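Local coordinates for protein yhhW (Escherichia coli, PDB 1TQ5) that cleaves quercetin with dioxygen in vitro as a metal-dependent 2,3-dioxygenase of the pirin family, its physiological role being unknown, at residues H15-D19 against G51-G55; T23-A27 against L40-N44; R129-F135 against G152-H157. All coordinates share one frame. Residue numbers count along the deposited sequence, not the author numbering.

The three contacts sit in a bicupin of two similar beta domains. From the N terminus, strand 11-14 turns at residues 15-17 into strand 18-22. Interaction 1 closes a loop of 31 residues when this turn meets the start of strand 53-59. Interaction 2 is nested inside that loop and closes one of 12 residues. There the segment 23-27 folds back on strand 40-48, the next strand of the same sheet. Interaction 3 follows in series and closes a 16-residue loop containing strand 141-146. It joins strand 129-133, an edge of the N-terminal seven-stranded sheet, to segment 152-157 at an edge of the C-terminal sheet. Interactions 2 and 3 lie on opposite sides of the chain's centre.

Interaction 1: H15-D19 against G51-G55; sequences HGWLD and GQGFG
This is an aromatic surface contact at one end of the N-terminal cupin domain, between the turn after strand 11-14 and the start of strand 53-59. The turn passes Gly16 at phi 84°, psi -68°. His15 N donates a backbone hydrogen bond to Leu18 O at 2.8 Å within it. The nearest CA pair is Trp17 with Gln52, 6.2 Å apart. Trp17 is a p rotamer (chi2 -81°). Its six-membered ring points an edge at the face of Phe54, an m rotamer. This T-shaped pair has centroids 5.3 Å apart and planes at 73°. Trp17 CB touches Gln52 CG at 3.5 Å, and Trp17 CZ3 lies 3.4 Å from Gly53 O. Leu18, chi1 t, brings CD2 to 3.5 Å from Phe54 CZ. Phe54 also packs on Ile48 and lies next to His57, a metal-binding residue of the cupin site. The two segments share no direct hydrogen bond, so they meet through ring and apolar contacts beside the metal site.

Interaction 2: T23-A27 against L40-N44; sequences TFSFA and LRVIN
Phe24 brings the edge of its ring to Val42 CA, 4.0 Å from its CD2, with Leu40 CG 4.0 Å from Phe24 CE2 and Arg41 O 3.5 Å from Phe24 CD2. Its rotamer is m (chi2 -73°), and its other neighbours include Trp184 of the C-terminal domain. The segment 23-27 is irregular, and residues 23-26 run at 87° to residues 40-44. The closest CA pairs are Thr23 with Ile43, 5.3 Å, and Phe24 with Val42, 5.9 Å. A direct hydrogen bond joins the backbones, Thr23 N to Ile43 O at 3.0 Å. Two waters bridge beside it. Water 2 accepts from Phe24 N at 2.9 Å and from Ile43 N at 3.0 Å. Water 1 lies 2.7 Å from Thr23 OG1 and donates to Ile43 O at 3.2 Å. Phe26 is extended, chi1 t, and puts CD1 3.7 Å from Val42 CG1, while the Asn44 amide lies over one face of its ring. In the strand, Arg41 (psi -33°) and Val42 both face Trp118, forming a classic beta bulge. The loop thus crosses its own sheet near the junction of the two cupin domains. Apolar side chains cover the strand, water 2 links the two backbones, and water 1 ties the Thr23 hydroxyl to Ile43 O.

Interaction 3: R129-F135 against G152-H157; sequences RYEQRRF and GSLKVH
In this bicupin the contact bridges two sheet edges. Strand 129-133 is an edge of the N-terminal seven-stranded sheet, and segment 152-157 carries strand 154-155 at an edge of the C-terminal one. The segments run roughly antiparallel, at 149°. They stand too far apart for backbone pairing, with CA atoms of Arg133 and Leu154 7.3 Å apart and those of Phe135 and Gly152 8.2 Å apart. Side chains fill the gap. Residues 129-133 are extended, and Arg129, Glu131 and Arg133 all start toward the other segment. Arg129 is p at chi1, off-well at chi2 (117°), then t at chi3. Arg129 NH1 and NH2 thereby both donate hydrogen bonds to Lys155 O, at 2.8 and 2.5 Å. One face of the guanidinium lies against His157 NE2, 3.9 Å from Arg129 NE. Glu63 forms a further salt bridge with Arg129. Glu131, m then t, returns OE2 to Arg129 NH1 at 2.9 Å in a salt bridge. Leu154 is m,t and reaches into the gap, with CD2 3.7 Å from Arg133 CB and 4.0 Å from Glu131 OE1. Arg133 is t throughout and extends toward the Gly152 end, where Gly152 has phi 74°. Phe135 is m (chi2 -84°). Its CZ comes 4.4 Å from Leu154 CG, and its edge faces Gly152 O. Phe135 also rests on Gln142 and Val144 of strand 141-146. The last link is a water, which donates to Glu131 OE1 at 2.6 Å and accepts from Lys155 N at 2.9 Å.

Interaction 1: H15-D19 against G51-G55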
loop_
_atom_site.group_PDB
_atom_site.type_symbol
_atom_site.label_atom_id
_atom_site.label_comp_id
_atom_site.label_asym_id
_atom_site.label_seq_id
_atom_site.Cartn_x
_atom_site.Cartn_y
_atom_site.Cartn_z
ATOM N N HIS A 15 -7.748 17.604 -7.853
ATOM C CA HIS A 15 -7.689 18.993 -7.400
ATOM C C HIS A 15 -6.566 19.745 -8.112
ATOM O O HIS A 15 -6.141 20.813 -7.672
ATOM C CB HIS A 15 -7.447 19.045 -5.889
ATOM C CG HIS A 15 -8.359 18.160 -5.098
ATOM N ND1 HIS A 15 -9.731 18.282 -5.134
ATOM C CD2 HIS A 15 -8.093 17.151 -4.235
ATOM C CE1 HIS A 15 -10.272 17.387 -4.326
ATOM N NE2 HIS A 15 -9.301 16.688 -3.768
ATOM N N GLY A 16 -6.081 19.185 -9.213
ATOM C CA GLY A 16 -5.004 19.831 -9.939
ATOM C C GLY A 16 -3.646 19.484 -9.360
ATOM O O GLY A 16 -2.858 18.791 -10.002
ATOM N N TRP A 17 -3.371 19.952 -8.145
ATOM C CA TRP A 17 -2.093 19.681 -7.492
ATOM C C TRP A 17 -2.015 18.212 -7.080
ATOM O O TRP A 17 -0.935 17.631 -7.000
ATOM C CB TRP A 17 -1.924 20.563 -6.254
ATOM C CG TRP A 17 -2.944 20.308 -5.188
ATOM C CD1 TRP A 17 -4.226 20.787 -5.145
ATOM C CD2 TRP A 17 -2.779 19.500 -4.019
ATOM N NE1 TRP A 17 -4.868 20.325 -4.016
ATOM C CE2 TRP A 17 -4.002 19.531 -3.310
ATOM C CE3 TRP A 17 -1.714 18.749 -3.500
ATOM C CZ2 TRP A 17 -4.189 18.840 -2.108
ATOM C CZ3 TRP A 17 -1.902 18.063 -2.303
ATOM C CH2 TRP A 17 -3.131 18.114 -1.622
ATOM N N LEU A 18 -3.176 17.630 -6.811
ATOM C CA LEU A 18 -3.278 16.231 -6.420
ATOM C C LEU A 18 -4.364 15.540 -7.238
ATOM O O LEU A 18 -5.465 16.073 -7.405
ATOM C CB LEU A 18 -3.633 16.116 -4.937
ATOM C CG LEU A 18 -4.003 14.707 -4.460
ATOM C CD1 LEU A 18 -2.762 13.827 -4.434
ATOM C CD2 LEU A 18 -4.621 14.782 -3.082
ATOM N N ASP A 19 -4.038 14.360 -7.752
ATOM C CA ASP A 19 -4.966 13.536 -8.520
ATOM C C ASP A 19 -4.927 12.199 -7.772
ATOM O O ASP A 19 -3.907 11.510 -7.779
ATOM C CB ASP A 19 -4.466 13.355 -9.952
ATOM C CG ASP A 19 -5.441 12.580 -10.809
ATOM O OD1 ASP A 19 -6.524 13.123 -11.110
ATOM O OD2 ASP A 19 -5.130 11.427 -11.180
ATOM N N GLY A 51 6.478 20.602 -6.458
ATOM C CA GLY A 51 6.409 21.623 -5.427
ATOM C C GLY A 51 5.176 21.630 -4.541
ATOM O O GLY A 51 5.091 22.431 -3.616
ATOM N N GLN A 52 4.219 20.753 -4.818
ATOM C CA GLN A 52 2.999 20.685 -4.022
ATOM C C GLN A 52 3.019 19.528 -3.036
ATOM O O GLN A 52 3.924 18.692 -3.060
ATOM C CB GLN A 52 1.779 20.549 -4.932
ATOM C CG GLN A 52 1.240 21.875 -5.441
ATOM C CD GLN A 52 0.453 22.628 -4.377
ATOM O OE1 GLN A 52 0.068 23.779 -4.577
ATOM N NE2 GLN A 52 0.203 21.972 -3.243
ATOM N N GLY A 53 2.006 19.482 -2.175
ATOM C CA GLY A 53 1.923 18.421 -1.190
ATOM C C GLY A 53 0.871 18.678 -0.128
ATOM O O GLY A 53 0.143 19.670 -0.188
ATOM N N PHE A 54 0.799 17.780 0.849
ATOM C CA PHE A 54 -0.165 17.888 1.939
ATOM C C PHE A 54 0.406 18.697 3.101
ATOM O O PHE A 54 1.431 18.324 3.675
ATOM C CB PHE A 54 -0.531 16.489 2.440
ATOM C CG PHE A 54 -1.137 15.605 1.387
ATOM C CD1 PHE A 54 -2.508 15.616 1.155
ATOM C CD2 PHE A 54 -0.334 14.776 0.614
ATOM C CE1 PHE A 54 -3.069 14.811 0.165
ATOM C CE2 PHE A 54 -0.886 13.966 -0.380
ATOM C CZ PHE A 54 -2.254 13.985 -0.603
ATOM N N GLY A 55 -0.258 19.798 3.443
ATOM C CA GLY A 55 0.188 20.623 4.556
ATOM C C GLY A 55 0.106 19.810 5.833
ATOM O O GLY A 55 -0.329 18.666 5.804
#

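Interaction 2: T23-A27 against L40-N44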
loop_
_atom_site.group_PDB
_atom_site.type_symbol
_atom_site.label_atom_id
_atom_site.label_comp_id
_atom_site.label_asym_id
_atom_site.label_seq_id
_atom_site.Cartn_x
_atom_site.Cartn_y
_atom_site.Cartn_z
ATOM N N THR A 23 -9.018 3.247 -3.514
ATOM C CA THR A 23 -9.432 1.859 -3.619
ATOM C C THR A 23 -10.623 1.581 -2.701
ATOM O O THR A 23 -11.501 0.788 -3.047
ATOM C CB THR A 23 -8.286 0.906 -3.256
ATOM O OG1 THR A 23 -7.264 0.990 -4.260
ATOM C CG2 THR A 23 -8.791 -0.526 -3.163
ATOM N N PHE A 24 -10.641 2.231 -1.537
ATOM C CA PHE A 24 -11.712 2.061 -0.549
ATOM C C PHE A 24 -12.315 3.411 -0.188
ATOM O O PHE A 24 -11.715 4.461 -0.443
ATOM C CB PHE A 24 -11.179 1.450 0.756
ATOM C CG PHE A 24 -10.444 0.155 0.579
ATOM C CD1 PHE A 24 -11.129 -1.013 0.278
ATOM C CD2 PHE A 24 -9.060 0.110 0.694
ATOM C CE1 PHE A 24 -10.453 -2.209 0.091
ATOM C CE2 PHE A 24 -8.371 -1.080 0.507
ATOM C CZ PHE A 24 -9.071 -2.244 0.204
ATOM N N SER A 25 -13.497 3.369 0.426
ATOM C CA SER A 25 -14.181 4.576 0.866
ATOM C C SER A 25 -13.150 5.458 1.566
ATOM O O SER A 25 -12.435 5.001 2.466
ATOM C CB SER A 25 -15.302 4.223 1.850
ATOM O OG SER A 25 -16.186 3.268 1.294
ATOM N N PHE A 26 -13.066 6.712 1.146
ATOM C CA PHE A 26 -12.112 7.650 1.724
ATOM C C PHE A 26 -12.725 9.043 1.801
ATOM O O PHE A 26 -13.304 9.528 0.829
ATOM C CB PHE A 26 -10.848 7.711 0.866
ATOM C CG PHE A 26 -9.709 8.445 1.516
ATOM C CD1 PHE A 26 -8.968 7.847 2.530
ATOM C CD2 PHE A 26 -9.374 9.734 1.119
ATOM C CE1 PHE A 26 -7.909 8.527 3.137
ATOM C CE2 PHE A 26 -8.315 10.422 1.722
ATOM C CZ PHE A 26 -7.585 9.815 2.732
ATOM N N ALA A 27 -12.593 9.683 2.956
ATOM C CA ALA A 27 -13.129 11.027 3.144
ATOM C C ALA A 27 -14.585 11.092 2.693
ATOM O O ALA A 27 -15.454 10.473 3.304
ATOM C CB ALA A 27 -12.291 12.030 2.365
ATOM N N LEU A 40 -6.617 -3.616 6.324
ATOM C CA LEU A 40 -6.275 -2.694 5.240
ATOM C C LEU A 40 -7.440 -1.729 5.061
ATOM O O LEU A 40 -8.511 -2.110 4.589
ATOM C CB LEU A 40 -6.022 -3.472 3.948
ATOM C CG LEU A 40 -5.500 -2.673 2.754
ATOM C CD1 LEU A 40 -4.229 -1.924 3.144
ATOM C CD2 LEU A 40 -5.244 -3.618 1.593
ATOM N N ARG A 41 -7.229 -0.476 5.438
ATOM C CA ARG A 41 -8.287 0.513 5.365
ATOM C C ARG A 41 -8.217 1.490 4.197
ATOM O O ARG A 41 -9.249 1.910 3.680
ATOM C CB ARG A 41 -8.337 1.304 6.680
ATOM C CG ARG A 41 -8.666 0.460 7.916
ATOM C CD ARG A 41 -9.946 -0.337 7.710
ATOM N NE ARG A 41 -10.418 -0.969 8.937
ATOM C CZ ARG A 41 -10.893 -0.306 9.989
ATOM N NH1 ARG A 41 -10.961 1.020 9.969
ATOM N NH2 ARG A 41 -11.302 -0.969 11.063
ATOM N N VAL A 42 -7.007 1.845 3.780
ATOM C CA VAL A 42 -6.844 2.811 2.698
ATOM C C VAL A 42 -5.727 2.476 1.702
ATOM O O VAL A 42 -4.653 2.006 2.083
ATOM C CB VAL A 42 -6.534 4.216 3.279
ATOM C CG1 VAL A 42 -6.422 5.241 2.167
ATOM C CG2 VAL A 42 -7.610 4.627 4.281
ATOM N N ILE A 43 -6.012 2.699 0.421
ATOM C CA ILE A 43 -5.036 2.532 -0.655
ATOM C C ILE A 43 -5.335 3.663 -1.616
ATOM O O ILE A 43 -6.286 3.600 -2.409
ATOM C CB ILE A 43 -5.152 1.202 -1.443
ATOM C CG1 ILE A 43 -4.558 0.044 -0.646
ATOM C CG2 ILE A 43 -4.351 1.310 -2.750
ATOM C CD1 ILE A 43 -5.313 -0.289 0.586
ATOM N N ASN A 44 -4.542 4.719 -1.519
ATOM C CA ASN A 44 -4.717 5.852 -2.389
ATOM C C ASN A 44 -3.554 5.915 -3.365
ATOM O O ASN A 44 -2.387 5.844 -2.979
ATOM C CB ASN A 44 -4.807 7.150 -1.583
ATOM C CG ASN A 44 -6.109 7.267 -0.812
ATOM O OD1 ASN A 44 -7.099 6.614 -1.148
ATOM N ND2 ASN A 44 -6.120 8.110 0.218
HETATM O O HOH W 1 -5.921 2.972 -5.479
HETATM O O HOH W 2 -8.661 3.955 -0.343
#

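Interaction 3: R129-F135 against G152-H157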
loop_
_atom_site.group_PDB
_atom_site.type_symbol
_atom_site.label_atom_id
_atom_site.label_comp_id
_atom_site.label_asym_id
_atom_site.label_seq_id
_atom_site.Cartn_x
_atom_site.Cartn_y
_atom_site.Cartn_z
ATOM N N ARG A 129 6.144 6.590 15.980
ATOM C CA ARG A 129 7.433 6.174 15.439
ATOM C C ARG A 129 7.487 6.376 13.932
ATOM O O ARG A 129 6.463 6.332 13.248
ATOM C CB ARG A 129 7.690 4.705 15.761
ATOM C CG ARG A 129 6.643 3.777 15.188
ATOM C CD ARG A 129 7.234 2.814 14.176
ATOM N NE ARG A 129 6.176 2.092 13.477
ATOM C CZ ARG A 129 6.374 1.060 12.665
ATOM N NH1 ARG A 129 7.603 0.610 12.440
ATOM N NH2 ARG A 129 5.335 0.479 12.081
ATOM N N TYR A 130 8.692 6.605 13.421
ATOM C CA TYR A 130 8.884 6.803 11.996
ATOM C C TYR A 130 10.091 6.032 11.501
ATOM O O TYR A 130 11.207 6.222 11.990
ATOM C CB TYR A 130 9.083 8.279 11.661
ATOM C CG TYR A 130 9.394 8.488 10.197
ATOM C CD1 TYR A 130 8.411 8.298 9.226
ATOM C CD2 TYR A 130 10.688 8.805 9.775
ATOM C CE1 TYR A 130 8.703 8.410 7.873
ATOM C CE2 TYR A 130 10.993 8.919 8.423
ATOM C CZ TYR A 130 9.993 8.717 7.477
ATOM O OH TYR A 130 10.284 8.806 6.136
ATOM N N GLU A 131 9.866 5.168 10.521
ATOM C CA GLU A 131 10.944 4.382 9.957
ATOM C C GLU A 131 10.940 4.426 8.437
ATOM O O GLU A 131 9.897 4.595 7.797
ATOM C CB GLU A 131 10.855 2.932 10.438
ATOM C CG GLU A 131 11.124 2.771 11.920
ATOM C CD GLU A 131 11.267 1.320 12.323
ATOM O OE1 GLU A 131 12.229 0.668 11.863
ATOM O OE2 GLU A 131 10.414 0.834 13.093
ATOM N N GLN A 132 12.126 4.285 7.868
ATOM C CA GLN A 132 12.286 4.305 6.425
ATOM C C GLN A 132 13.356 3.278 6.123
ATOM O O GLN A 132 14.293 3.118 6.906
ATOM C CB GLN A 132 12.735 5.698 5.977
ATOM C CG GLN A 132 12.587 5.989 4.491
ATOM C CD GLN A 132 13.672 5.356 3.638
ATOM O OE1 GLN A 132 14.865 5.522 3.902
ATOM N NE2 GLN A 132 13.261 4.637 2.597
ATOM N N ARG A 133 13.218 2.574 5.006
ATOM C CA ARG A 133 14.207 1.569 4.642
ATOM C C ARG A 133 14.429 1.458 3.145
ATOM O O ARG A 133 13.500 1.609 2.344
ATOM C CB ARG A 133 13.802 0.193 5.189
ATOM C CG ARG A 133 14.768 -0.937 4.813
ATOM C CD ARG A 133 14.732 -2.052 5.838
ATOM N NE ARG A 133 15.825 -3.009 5.673
ATOM C CZ ARG A 133 16.167 -3.912 6.591
ATOM N NH1 ARG A 133 15.505 -3.976 7.739
ATOM N NH2 ARG A 133 17.160 -4.761 6.364
ATOM N N ARG A 134 15.677 1.200 2.778
ATOM C CA ARG A 134 16.036 1.022 1.384
ATOM C C ARG A 134 16.387 -0.441 1.180
ATOM O O ARG A 134 17.438 -0.907 1.634
ATOM C CB ARG A 134 17.234 1.884 1.005
ATOM C CG ARG A 134 17.742 1.588 -0.385
ATOM C CD ARG A 134 18.712 2.635 -0.857
ATOM N NE ARG A 134 19.171 2.344 -2.208
ATOM C CZ ARG A 134 19.608 3.266 -3.055
ATOM N NH1 ARG A 134 19.640 4.540 -2.685
ATOM N NH2 ARG A 134 20.015 2.916 -4.267
ATOM N N PHE A 135 15.490 -1.154 0.509
ATOM C CA PHE A 135 15.666 -2.572 0.223
ATOM C C PHE A 135 16.500 -2.720 -1.040
ATOM O O PHE A 135 16.509 -1.832 -1.896
ATOM C CB PHE A 135 14.303 -3.238 0.006
ATOM C CG PHE A 135 13.387 -3.162 1.200
ATOM C CD1 PHE A 135 13.487 -4.089 2.234
ATOM C CD2 PHE A 135 12.433 -2.158 1.296
ATOM C CE1 PHE A 135 12.650 -4.017 3.342
ATOM C CE2 PHE A 135 11.591 -2.077 2.404
ATOM C CZ PHE A 135 11.701 -3.011 3.429
ATOM N N GLY A 152 14.681 -8.563 7.520
ATOM C CA GLY A 152 14.933 -7.246 6.964
ATOM C C GLY A 152 13.722 -6.404 6.605
ATOM O O GLY A 152 13.854 -5.397 5.904
ATOM N N SER A 153 12.549 -6.796 7.081
ATOM C CA SER A 153 11.334 -6.043 6.801
ATOM C C SER A 153 11.140 -4.957 7.863
ATOM O O SER A 153 11.803 -4.968 8.904
ATOM C CB SER A 153 10.123 -6.982 6.804
ATOM O OG SER A 153 9.910 -7.533 8.095
ATOM N N LEU A 154 10.235 -4.022 7.594
ATOM C CA LEU A 154 9.940 -2.954 8.539
ATOM C C LEU A 154 8.830 -3.442 9.465
ATOM O O LEU A 154 7.933 -4.175 9.041
ATOM C CB LEU A 154 9.473 -1.693 7.799
ATOM C CG LEU A 154 10.513 -0.859 7.045
ATOM C CD1 LEU A 154 9.813 0.204 6.209
ATOM C CD2 LEU A 154 11.468 -0.209 8.041
ATOM N N LYS A 155 8.882 -3.043 10.731
ATOM C CA LYS A 155 7.858 -3.471 11.675
ATOM C C LYS A 155 6.532 -2.760 11.460
ATOM O O LYS A 155 6.486 -1.578 11.126
ATOM C CB LYS A 155 8.312 -3.246 13.122
ATOM C CG LYS A 155 7.233 -3.605 14.141
ATOM C CD LYS A 155 7.791 -3.794 15.541
ATOM C CE LYS A 155 8.604 -5.075 15.643
ATOM N NZ LYS A 155 9.158 -5.281 17.017
ATOM N N VAL A 156 5.451 -3.504 11.643
ATOM C CA VAL A 156 4.112 -2.956 11.513
ATOM C C VAL A 156 3.371 -3.464 12.741
ATOM O O VAL A 156 3.489 -4.633 13.100
ATOM C CB VAL A 156 3.419 -3.431 10.194
ATOM C CG1 VAL A 156 3.187 -4.930 10.218
ATOM C CG2 VAL A 156 2.111 -2.679 9.995
ATOM N N HIS A 157 2.637 -2.575 13.405
ATOM C CA HIS A 157 1.890 -2.933 14.608
ATOM C C HIS A 157 0.543 -3.561 14.275
ATOM O O HIS A 157 -0.511 -3.052 14.656
ATOM C CB HIS A 157 1.686 -1.691 15.477
ATOM C CG HIS A 157 2.962 -1.105 15.993
ATOM N ND1 HIS A 157 3.765 -1.756 16.905
ATOM C CD2 HIS A 157 3.583 0.066 15.714
ATOM C CE1 HIS A 157 4.825 -1.012 17.165
ATOM N NE2 HIS A 157 4.739 0.098 16.456
HETATM O O HOH W 3 11.216 -1.713 11.921
#